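Local structure of catechol 2,3-dioxygenase (Pseudomonas sp. KL28, 3HQ0) at the interface of chains A and B. The protein catalyses the ring cleavage of catechols as an iron-dependent extradiol 2,3-dioxygenase, probably turning catechol and dioxygen into 2-hydroxy-6-oxohexa-2,4-dienoate. Sequence-based numbering; all coordinates share one arbitrary frame. Chains: chain A/B, Catechol 2,3-dioxygenase.

The interface of chains A and B. Residues chain A 49, 150-151, 220; chain B 252, 273-274.
With CG anti to the backbone N (chi1 -154°), A:Asp49 points its carboxylate at B:Arg252, whose side chain runs out extended from CG to NE, and the two charged groups meet tip to tip. The guanidinium grips end-on, one terminal nitrogen to each carboxylate oxygen. B:Arg252 NH2 donates to A:Asp49 OD1 over 3.0 Å, approaching the oxygen on its syn side, and OD1 lies nearly in the guanidinium plane. The partner bond, B:Arg252 NH1 to A:Asp49 OD2 at 2.9 Å, is more bent; it also reaches a syn side but lies further out of both planes. The planes are turned 21° from each other, so the fork is slightly twisted, yet each oxygen has its own donor, a two-pronged grip that should resist rotation of either group. Within chain B, B:Tyr273 sets its CB over one face of the guanidinium, toward the rim, while the same CB lies 3.9 Å from A:Asp49 OD2.

The next residue, B:His274, carries the apolar side of the patch, with 63 Å² of its surface hidden by chain A. It turns CG anti to its carbonyl carbon, beside the backbone N, and its imidazole packs against A:Gln151, A:Ile150 and A:Leu220. A:Gln151, at the start of strand 151-159, brings its amide over one ring face, off-centre, with the planes 51° apart; OE1 stands 3.6 Å from B:His274 CG, a packing contact. A:Ile150 crosses the histidine side chain at about a right angle and touches CD2 with its CG2 methyl at 3.8 Å. A:Leu220, closing strand 213-220, meets the NE2-CE1 end of the ring obliquely. The enzyme is a homotetramer, and the two-fold axis relating these chains repeats the patch with their roles exchanged. Where A:Leu220 touches the imidazole, its CD2 methyl sits 3.7 Å from B:His274 NE2.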
loop_
_atom_site.group_PDB
_atom_site.type_symbol
_atom_site.label_atom_id
_atom_site.label_comp_id
_atom_site.label_asym_id
_atom_site.label_seq_id
_atom_site.Cartn_x
_atom_site.Cartn_y
_atom_site.Cartn_z
ATOM N N ASP A 49 18.241 1.052 9.120
ATOM C CA ASP A 49 17.476 1.218 10.353
ATOM C C ASP A 49 17.999 0.441 11.568
ATOM O O ASP A 49 17.518 0.632 12.680
ATOM C CB ASP A 49 16.005 0.875 10.104
ATOM C CG ASP A 49 15.072 1.594 11.068
ATOM O OD1 ASP A 49 15.526 2.557 11.716
ATOM O OD2 ASP A 49 13.891 1.208 11.167
ATOM N N ILE A 150 15.380 -2.969 6.125
ATOM C CA ILE A 150 15.367 -2.482 7.499
ATOM C C ILE A 150 16.168 -3.334 8.490
ATOM O O ILE A 150 16.678 -2.812 9.484
ATOM C CB ILE A 150 13.880 -2.309 7.990
ATOM C CG1 ILE A 150 13.473 -0.842 7.865
ATOM C CG2 ILE A 150 13.703 -2.765 9.431
ATOM C CD1 ILE A 150 13.606 -0.300 6.472
ATOM N N GLN A 151 16.286 -4.631 8.219
ATOM C CA GLN A 151 17.045 -5.523 9.100
ATOM C C GLN A 151 17.359 -6.885 8.489
ATOM O O GLN A 151 16.698 -7.328 7.542
ATOM C CB GLN A 151 16.293 -5.752 10.422
ATOM C CG GLN A 151 14.923 -6.404 10.258
ATOM C CD GLN A 151 14.300 -6.846 11.582
ATOM O OE1 GLN A 151 14.312 -6.108 12.573
ATOM N NE2 GLN A 151 13.738 -8.047 11.595
ATOM N N LEU A 220 14.240 -7.675 5.688
ATOM C CA LEU A 220 12.887 -7.164 5.895
ATOM C C LEU A 220 12.617 -5.793 5.284
ATOM O O LEU A 220 13.444 -4.889 5.389
ATOM C CB LEU A 220 12.592 -7.119 7.396
ATOM C CG LEU A 220 11.219 -6.601 7.818
ATOM C CD1 LEU A 220 10.124 -7.522 7.274
ATOM C CD2 LEU A 220 11.165 -6.547 9.344
ATOM N N ARG B 252 6.610 6.014 15.401
ATOM C CA ARG B 252 6.567 6.049 13.937
ATOM C C ARG B 252 5.256 5.426 13.458
ATOM O O ARG B 252 5.037 5.254 12.258
ATOM C CB ARG B 252 7.719 5.251 13.316
ATOM C CG ARG B 252 9.128 5.757 13.565
ATOM C CD ARG B 252 10.100 4.950 12.700
ATOM N NE ARG B 252 11.501 5.158 13.057
ATOM C CZ ARG B 252 12.518 4.502 12.504
ATOM N NH1 ARG B 252 12.291 3.592 11.564
ATOM N NH2 ARG B 252 13.764 4.746 12.898
ATOM N N TYR B 273 9.352 0.785 14.318
ATOM C CA TYR B 273 10.615 0.087 14.172
ATOM C C TYR B 273 10.672 -1.145 15.065
ATOM O O TYR B 273 9.667 -1.550 15.647
ATOM C CB TYR B 273 11.774 1.033 14.479
ATOM C CG TYR B 273 11.609 1.800 15.768
ATOM C CD1 TYR B 273 12.187 1.343 16.951
ATOM C CD2 TYR B 273 10.890 2.994 15.801
ATOM C CE1 TYR B 273 12.056 2.057 18.134
ATOM C CE2 TYR B 273 10.754 3.719 16.983
ATOM C CZ TYR B 273 11.344 3.241 18.145
ATOM O OH TYR B 273 11.242 3.948 19.313
ATOM N N HIS B 274 11.862 -1.717 15.195
ATOM C CA HIS B 274 12.028 -2.942 15.962
ATOM C C HIS B 274 13.065 -2.862 17.068
ATOM O O HIS B 274 14.194 -3.322 16.900
ATOM C CB HIS B 274 12.406 -4.062 14.997
ATOM C CG HIS B 274 11.563 -4.093 13.763
ATOM N ND1 HIS B 274 10.346 -4.741 13.707
ATOM C CD2 HIS B 274 11.730 -3.501 12.556
ATOM C CE1 HIS B 274 9.801 -4.545 12.520
ATOM N NE2 HIS B 274 10.620 -3.796 11.802
#